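PDB 6NST: branched-chain-amino-acid aminotransferase from Pseudomonas aeruginosa, which probably catalyses the pyridoxal-phosphate-dependent transfer of amino groups between leucine, isoleucine or valine and 2-oxoglutarate in branched-chain amino-acid biosynthesis. Local coordinates for residues A43-Q48 with N92-Y97; I73-D78 with V118-A123. The protein carries 1 engineered substitution. One frame throughout, in Å; residues are numbered along the deposited sequence.

Contact 1: A43-Q48 with N92-Y97; sequences AYDTPQ and NLESAY
The end of strand 36-46 and the start of strand 96-104 run antiparallel, with Ala43 and Ala96 as a hydrogen-bonded pair. Ala43 N gives a nearly straight bond to Ala96 O (2.8 Å, 173° at the hydrogen), and Ala96 N returns one to a lone pair of Ala43 O at 3.0 Å. Their methyl groups sit on the same face of the sheet, where Ala43 also meets Val88 of helix 77-89. One step on, Ser95 brings its CB to 3.3 Å from Ala43 O. The Ala43-Ala96 pair is the one hydrogen-bonded bridge between 43-48 and 92-97, although Tyr44 still lies beside Ser95; it belongs to the antiparallel sheet of the N-terminal domain of a fold-type IV aminotransferase. Tyr44 pairs on its other edge with Ala51, and Glu94 O accepts a bond from Thr50 OG1. Beyond this bridge, Asp45 and Glu94 both carry CG anti to the backbone N, and Glu94 stays extended beyond it. They cross obliquely and meet tip to tip, Asp45 OD2 lying 2.8 Å from Glu94 OE2 with the carboxylate planes 87° apart. Two acceptors so close would repel each other if both were fully charged, so the spacing is consistent with a raised pKa for the pair, at a solvent-exposed spot that also touches a crystal neighbour.

Contact 2: I73-D78 with V118-A123; sequences IPYSRD and VHVIIA
Pro74 CB lies over one face of the Tyr75 ring, nearer its periphery than its centre, 4.0 Å from the plane, while Val120 CG2 comes in at the edge, near the ring plane, 3.9 Å from Tyr75 CD2. Trp11 of strand 9-12 adds an edge-to-face ring contact. The Val120 branch involved, CG2, is anti to the carbonyl carbon; from there it also touches Ile73 CG2 at 4.0 Å, the side chains crossing at about a right angle. Here the turn leading into helix 77-89 lies across the start of strand 118-126, with Ser76 at the N-cap and its N bonded to the carboxylate of Glu79. No hydrogen bond joins the two segments; they meet through van der Waals contact. Pro74 rests obliquely on Val118: its CD is 3.6 Å from Val118 CG1, the methyl anti to the backbone N (chi1 179°), and its CG sits 3.3 Å from Val118 O. Ile73 starts off away from the strand, and its CG2 branch, anti to the backbone N, reaches Val120; the residue also packs on Phe63 and Ala66 of helix 55-68, with its side chain about 11 Å from that of Lys160, expected by similarity to carry the cofactor.

In the fold
Both contacts reach one antiparallel sheet, in which strands 36-46, 96-104 and 118-126 are consecutive neighbours, and helix 77-89 links them: contact 2 holds the turn entering it, contact 1 the strand that follows it. Their centres are 22 Å apart. Contact 1 is a strand-to-strand joint, made by backbone hydrogen bonds among buried alanines and ending in an exposed pair of acids. Contact 2 sets a turn against a strand face mainly through aliphatic and aromatic groups, without a hydrogen bond, from exposed Pro74 to buried Ile73 and Val120. Strand 118-126 also meets the second subunit, through Ile121 and Ala123, whereas no other chain touches contact 1.

Contact 1: A43-Q48 with N92-Y97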
ATOM      1  N   ALA A  43     -23.412  26.101  20.536  1.00 28.99           N
ATOM      2  CA  ALA A  43     -23.670  27.280  21.350  1.00 34.20           C
ATOM      3  C   ALA A  43     -24.000  26.813  22.759  1.00 31.64           C
ATOM      4  O   ALA A  43     -24.849  25.935  22.941  1.00 24.83           O
ATOM      5  CB  ALA A  43     -24.817  28.119  20.779  1.00 31.39           C
ATOM      6  N   TYR A  44     -23.317  27.384  23.746  1.00 23.27           N
ATOM      7  CA  TYR A  44     -23.479  26.993  25.137  1.00 28.03           C
ATOM      8  C   TYR A  44     -24.096  28.121  25.952  1.00 31.32           C
ATOM      9  O   TYR A  44     -24.016  29.301  25.596  1.00 36.13           O
ATOM     10  CB  TYR A  44     -22.139  26.589  25.757  1.00 23.69           C
ATOM     11  CG  TYR A  44     -21.617  25.264  25.267  1.00 30.40           C
ATOM     12  CD1 TYR A  44     -21.969  24.082  25.902  1.00 21.86           C
ATOM     13  CD2 TYR A  44     -20.771  25.193  24.170  1.00 30.67           C
ATOM     14  CE1 TYR A  44     -21.494  22.867  25.457  1.00 20.76           C
ATOM     15  CE2 TYR A  44     -20.289  23.981  23.721  1.00 28.80           C
ATOM     16  CZ  TYR A  44     -20.656  22.821  24.365  1.00 20.54           C
ATOM     17  OH  TYR A  44     -20.179  21.609  23.917  1.00 34.93           O
ATOM     18  N   ASP A  45     -24.717  27.733  27.062  1.00 30.58           N
ATOM     19  CA  ASP A  45     -25.274  28.677  28.024  1.00 40.67           C
ATOM     20  C   ASP A  45     -24.156  29.134  28.955  1.00 43.61           C
ATOM     21  O   ASP A  45     -23.686  28.361  29.797  1.00 54.64           O
ATOM     22  CB  ASP A  45     -26.414  28.024  28.799  1.00 44.89           C
ATOM     23  CG  ASP A  45     -27.074  28.971  29.779  1.00 51.34           C
ATOM     24  OD1 ASP A  45     -26.917  30.201  29.632  1.00 59.34           O
ATOM     25  OD2 ASP A  45     -27.750  28.481  30.706  1.00 60.06           O
ATOM     26  N   THR A  46     -23.726  30.381  28.805  1.00 36.34           N
ATOM     27  CA  THR A  46     -22.650  30.957  29.595  1.00 30.10           C
ATOM     28  C   THR A  46     -23.188  32.028  30.536  1.00 47.10           C
ATOM     29  O   THR A  46     -24.289  32.548  30.333  1.00 37.90           O
ATOM     30  CB  THR A  46     -21.578  31.571  28.687  1.00 23.18           C
ATOM     31  OG1 THR A  46     -22.030  32.845  28.215  1.00 24.86           O
ATOM     32  CG2 THR A  46     -21.300  30.661  27.501  1.00 28.22           C
ATOM     33  N   PRO A  47     -22.439  32.375  31.590  1.00 56.22           N
ATOM     34  CA  PRO A  47     -22.895  33.459  32.478  1.00 59.47           C
ATOM     35  C   PRO A  47     -23.152  34.769  31.756  1.00 54.15           C
ATOM     36  O   PRO A  47     -24.010  35.548  32.191  1.00 58.53           O
ATOM     37  CB  PRO A  47     -21.747  33.585  33.489  1.00 63.00           C
ATOM     38  CG  PRO A  47     -21.129  32.229  33.514  1.00 56.78           C
ATOM     39  CD  PRO A  47     -21.226  31.715  32.108  1.00 52.03           C
ATOM     40  N   GLN A  48     -22.439  35.036  30.662  1.00 45.78           N
ATOM     41  CA  GLN A  48     -22.653  36.240  29.869  1.00 35.19           C
ATOM     42  C   GLN A  48     -23.778  36.090  28.851  1.00 33.88           C
ATOM     43  O   GLN A  48     -24.117  37.070  28.179  1.00 34.05           O
ATOM     44  CB  GLN A  48     -21.358  36.626  29.146  1.00 36.66           C
ATOM     45  CG  GLN A  48     -20.130  36.658  30.040  1.00 51.43           C
ATOM     46  CD  GLN A  48     -20.270  37.632  31.191  1.00 72.47           C
ATOM     47  OE1 GLN A  48     -20.629  37.247  32.305  1.00 80.11           O
ATOM     48  NE2 GLN A  48     -19.984  38.902  30.929  1.00 77.35           N
ATOM     49  N   ASN A  92     -34.287  31.674  19.505  1.00 32.52           N
ATOM     50  CA  ASN A  92     -34.354  31.786  20.964  1.00 35.37           C
ATOM     51  C   ASN A  92     -33.812  30.531  21.644  1.00 30.18           C
ATOM     52  O   ASN A  92     -34.392  30.022  22.604  1.00 43.66           O
ATOM     53  CB  ASN A  92     -35.781  32.084  21.430  1.00 31.06           C
ATOM     54  CG  ASN A  92     -36.339  33.353  20.817  1.00 44.73           C
ATOM     55  OD1 ASN A  92     -36.927  33.327  19.734  1.00 45.28           O
ATOM     56  ND2 ASN A  92     -36.157  34.472  21.507  1.00 51.07           N
ATOM     57  N   LEU A  93     -32.686  30.030  21.144  1.00 24.13           N
ATOM     58  CA  LEU A  93     -32.088  28.804  21.654  1.00 23.87           C
ATOM     59  C   LEU A  93     -31.126  29.135  22.790  1.00 27.28           C
ATOM     60  O   LEU A  93     -30.209  29.945  22.619  1.00 37.78           O
ATOM     61  CB  LEU A  93     -31.366  28.055  20.535  1.00 22.72           C
ATOM     62  CG  LEU A  93     -32.265  27.593  19.390  1.00 29.44           C
ATOM     63  CD1 LEU A  93     -31.439  27.123  18.208  1.00 27.98           C
ATOM     64  CD2 LEU A  93     -33.199  26.490  19.862  1.00 26.90           C
ATOM     65  N   GLU A  94     -31.345  28.512  23.949  1.00 35.20           N
ATOM     66  CA  GLU A  94     -30.430  28.688  25.072  1.00 47.11           C
ATOM     67  C   GLU A  94     -29.107  27.980  24.812  1.00 41.19           C
ATOM     68  O   GLU A  94     -28.039  28.487  25.176  1.00 42.97           O
ATOM     69  CB  GLU A  94     -31.085  28.172  26.354  1.00 55.18           C
ATOM     70  CG  GLU A  94     -30.220  28.275  27.595  1.00 69.00           C
ATOM     71  CD  GLU A  94     -30.911  27.713  28.822  1.00 77.05           C
ATOM     72  OE1 GLU A  94     -32.146  27.528  28.778  1.00 77.92           O
ATOM     73  OE2 GLU A  94     -30.220  27.448  29.828  1.00 78.38           O
ATOM     74  N   SER A  95     -29.162  26.804  24.194  1.00 32.92           N
ATOM     75  CA  SER A  95     -27.984  26.096  23.718  1.00 29.80           C
ATOM     76  C   SER A  95     -28.384  25.355  22.453  1.00 34.35           C
ATOM     77  O   SER A  95     -29.542  24.957  22.296  1.00 37.23           O
ATOM     78  CB  SER A  95     -27.428  25.124  24.766  1.00 28.42           C
ATOM     79  OG  SER A  95     -28.241  23.969  24.884  1.00 24.85           O
ATOM     80  N   ALA A  96     -27.430  25.177  21.545  1.00 29.17           N
ATOM     81  CA  ALA A  96     -27.792  24.626  20.249  1.00 33.27           C
ATOM     82  C   ALA A  96     -26.587  23.995  19.575  1.00 32.00           C
ATOM     83  O   ALA A  96     -25.433  24.320  19.871  1.00 25.57           O
ATOM     84  CB  ALA A  96     -28.392  25.702  19.338  1.00 37.06           C
ATOM     85  N   TYR A  97     -26.885  23.078  18.662  1.00 21.12           N
ATOM     86  CA  TYR A  97     -25.938  22.601  17.668  1.00 26.37           C
ATOM     87  C   TYR A  97     -26.251  23.305  16.357  1.00 31.07           C
ATOM     88  O   TYR A  97     -27.411  23.349  15.934  1.00 30.40           O
ATOM     89  CB  TYR A  97     -26.030  21.082  17.506  1.00 25.01           C
ATOM     90  CG  TYR A  97     -25.109  20.497  16.458  1.00 28.22           C
ATOM     91  CD1 TYR A  97     -23.834  20.058  16.792  1.00 24.47           C
ATOM     92  CD2 TYR A  97     -25.521  20.368  15.137  1.00 31.45           C
ATOM     93  CE1 TYR A  97     -22.992  19.518  15.837  1.00 26.05           C
ATOM     94  CE2 TYR A  97     -24.687  19.830  14.178  1.00 31.69           C
ATOM     95  CZ  TYR A  97     -23.425  19.407  14.532  1.00 32.47           C
ATOM     96  OH  TYR A  97     -22.595  18.871  13.573  1.00 39.52           O
TER

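Contact 2: I73-D78 with V118-A123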
ATOM      1  N   ILE A  73     -17.837  30.444  -1.851  1.00 15.86           N
ATOM      2  CA  ILE A  73     -18.938  30.844  -0.977  1.00 19.11           C
ATOM      3  C   ILE A  73     -19.382  32.251  -1.363  1.00 22.26           C
ATOM      4  O   ILE A  73     -18.557  33.176  -1.372  1.00 23.74           O
ATOM      5  CB  ILE A  73     -18.531  30.778   0.503  1.00 25.32           C
ATOM      6  CG1 ILE A  73     -18.052  29.372   0.864  1.00 19.18           C
ATOM      7  CG2 ILE A  73     -19.694  31.199   1.392  1.00 13.16           C
ATOM      8  CD1 ILE A  73     -17.591  29.237   2.303  1.00 23.11           C
ATOM      9  N   PRO A  74     -20.663  32.464  -1.677  1.00 25.24           N
ATOM     10  CA  PRO A  74     -21.103  33.792  -2.134  1.00 33.25           C
ATOM     11  C   PRO A  74     -21.215  34.802  -1.003  1.00 24.99           C
ATOM     12  O   PRO A  74     -21.748  35.899  -1.193  1.00 30.99           O
ATOM     13  CB  PRO A  74     -22.477  33.514  -2.763  1.00 27.90           C
ATOM     14  CG  PRO A  74     -22.591  32.009  -2.852  1.00 31.66           C
ATOM     15  CD  PRO A  74     -21.752  31.481  -1.739  1.00 29.28           C
ATOM     16  N   TYR A  75     -20.723  34.438   0.176  1.00 25.99           N
ATOM     17  CA  TYR A  75     -20.779  35.295   1.346  1.00 20.00           C
ATOM     18  C   TYR A  75     -19.418  35.300   2.022  1.00 21.26           C
ATOM     19  O   TYR A  75     -18.610  34.384   1.853  1.00 29.73           O
ATOM     20  CB  TYR A  75     -21.872  34.833   2.324  1.00 22.49           C
ATOM     21  CG  TYR A  75     -23.217  34.714   1.653  1.00 30.46           C
ATOM     22  CD1 TYR A  75     -24.016  35.833   1.459  1.00 24.96           C
ATOM     23  CD2 TYR A  75     -23.674  33.488   1.182  1.00 24.93           C
ATOM     24  CE1 TYR A  75     -25.238  35.737   0.828  1.00 24.63           C
ATOM     25  CE2 TYR A  75     -24.897  33.381   0.549  1.00 25.29           C
ATOM     26  CZ  TYR A  75     -25.673  34.510   0.377  1.00 30.67           C
ATOM     27  OH  TYR A  75     -26.888  34.414  -0.255  1.00 32.29           O
ATOM     28  N   SER A  76     -19.171  36.353   2.787  1.00 23.31           N
ATOM     29  CA  SER A  76     -17.896  36.518   3.460  1.00 24.75           C
ATOM     30  C   SER A  76     -17.937  35.890   4.847  1.00 21.05           C
ATOM     31  O   SER A  76     -18.988  35.484   5.346  1.00 28.84           O
ATOM     32  CB  SER A  76     -17.541  37.996   3.559  1.00 24.86           C
ATOM     33  OG  SER A  76     -18.517  38.692   4.313  1.00 36.11           O
ATOM     34  N   ARG A  77     -16.764  35.822   5.477  1.00 14.06           N
ATOM     35  CA  ARG A  77     -16.685  35.260   6.820  1.00 13.87           C
ATOM     36  C   ARG A  77     -17.497  36.083   7.814  1.00 16.84           C
ATOM     37  O   ARG A  77     -18.153  35.523   8.701  1.00 24.38           O
ATOM     38  CB  ARG A  77     -15.225  35.161   7.257  1.00 16.25           C
ATOM     39  CG  ARG A  77     -14.424  34.161   6.446  1.00 28.83           C
ATOM     40  CD  ARG A  77     -12.957  34.183   6.827  1.00 29.30           C
ATOM     41  NE  ARG A  77     -12.201  33.152   6.123  1.00 29.75           N
ATOM     42  CZ  ARG A  77     -11.759  33.271   4.875  1.00 20.60           C
ATOM     43  NH1 ARG A  77     -12.002  34.376   4.185  1.00 27.89           N
ATOM     44  NH2 ARG A  77     -11.078  32.283   4.316  1.00 22.14           N
ATOM     45  N   ASP A  78     -17.477  37.412   7.676  1.00 26.56           N
ATOM     46  CA  ASP A  78     -18.220  38.256   8.606  1.00 19.82           C
ATOM     47  C   ASP A  78     -19.721  38.027   8.481  1.00 26.40           C
ATOM     48  O   ASP A  78     -20.443  38.052   9.485  1.00 25.29           O
ATOM     49  CB  ASP A  78     -17.882  39.729   8.375  1.00 21.50           C
ATOM     50  CG  ASP A  78     -18.553  40.646   9.380  1.00 21.02           C
ATOM     51  OD1 ASP A  78     -18.137  40.648  10.557  1.00 24.39           O
ATOM     52  OD2 ASP A  78     -19.498  41.366   8.995  1.00 37.24           O
ATOM     53  N   VAL A 118     -23.827  28.304  -5.852  1.00 21.34           N
ATOM     54  CA  VAL A 118     -23.497  27.925  -4.484  1.00 26.96           C
ATOM     55  C   VAL A 118     -24.551  28.499  -3.550  1.00 29.46           C
ATOM     56  O   VAL A 118     -24.817  29.708  -3.567  1.00 18.41           O
ATOM     57  CB  VAL A 118     -22.094  28.418  -4.095  1.00 25.54           C
ATOM     58  CG1 VAL A 118     -21.784  28.042  -2.662  1.00 13.50           C
ATOM     59  CG2 VAL A 118     -21.046  27.847  -5.038  1.00 18.04           C
ATOM     60  N   HIS A 119     -25.156  27.633  -2.741  1.00 35.61           N
ATOM     61  CA  HIS A 119     -26.122  28.027  -1.727  1.00 32.11           C
ATOM     62  C   HIS A 119     -25.554  27.745  -0.343  1.00 27.37           C
ATOM     63  O   HIS A 119     -24.723  26.850  -0.168  1.00 20.18           O
ATOM     64  CB  HIS A 119     -27.447  27.283  -1.905  1.00 28.13           C
ATOM     65  CG  HIS A 119     -28.093  27.512  -3.236  1.00 40.23           C
ATOM     66  ND1 HIS A 119     -29.244  28.255  -3.387  1.00 41.92           N
ATOM     67  CD2 HIS A 119     -27.748  27.097  -4.478  1.00 42.53           C
ATOM     68  CE1 HIS A 119     -29.581  28.287  -4.664  1.00 46.13           C
ATOM     69  NE2 HIS A 119     -28.690  27.592  -5.348  1.00 46.85           N
ATOM     70  N   VAL A 120     -26.009  28.514   0.645  1.00 22.82           N
ATOM     71  CA  VAL A 120     -25.540  28.385   2.020  1.00 21.81           C
ATOM     72  C   VAL A 120     -26.750  28.369   2.945  1.00 26.98           C
ATOM     73  O   VAL A 120     -27.642  29.214   2.818  1.00 24.38           O
ATOM     74  CB  VAL A 120     -24.585  29.531   2.410  1.00 26.08           C
ATOM     75  CG1 VAL A 120     -24.125  29.376   3.849  1.00 14.26           C
ATOM     76  CG2 VAL A 120     -23.395  29.584   1.466  1.00 21.69           C
ATOM     77  N   ILE A 121     -26.781  27.414   3.875  1.00 24.45           N
ATOM     78  CA  ILE A 121     -27.828  27.348   4.889  1.00 30.22           C
ATOM     79  C   ILE A 121     -27.187  27.175   6.256  1.00 29.15           C
ATOM     80  O   ILE A 121     -26.152  26.517   6.402  1.00 33.98           O
ATOM     81  CB  ILE A 121     -28.841  26.208   4.626  1.00 31.55           C
ATOM     82  CG1 ILE A 121     -28.121  24.859   4.479  1.00 19.81           C
ATOM     83  CG2 ILE A 121     -29.683  26.520   3.412  1.00 31.59           C
ATOM     84  CD1 ILE A 121     -28.215  23.977   5.718  1.00 15.84           C
ATOM     85  N   ILE A 122     -27.801  27.794   7.263  1.00 23.90           N
ATOM     86  CA  ILE A 122     -27.320  27.673   8.635  1.00 23.83           C
ATOM     87  C   ILE A 122     -28.508  27.386   9.542  1.00 32.47           C
ATOM     88  O   ILE A 122     -29.285  28.289   9.873  1.00 27.06           O
ATOM     89  CB  ILE A 122     -26.569  28.934   9.103  1.00 21.75           C
ATOM     90  CG1 ILE A 122     -25.429  29.259   8.133  1.00 18.01           C
ATOM     91  CG2 ILE A 122     -26.022  28.731  10.510  1.00 20.10           C
ATOM     92  CD1 ILE A 122     -24.673  30.512   8.472  1.00 18.17           C
ATOM     93  N   ALA A 123     -28.643  26.131   9.962  1.00 21.24           N
ATOM     94  CA  ALA A 123     -29.733  25.691  10.819  1.00 19.73           C
ATOM     95  C   ALA A 123     -29.213  25.427  12.226  1.00 25.71           C
ATOM     96  O   ALA A 123     -28.104  24.912  12.401  1.00 29.89           O
ATOM     97  CB  ALA A 123     -30.393  24.428  10.261  1.00 24.53           C
TER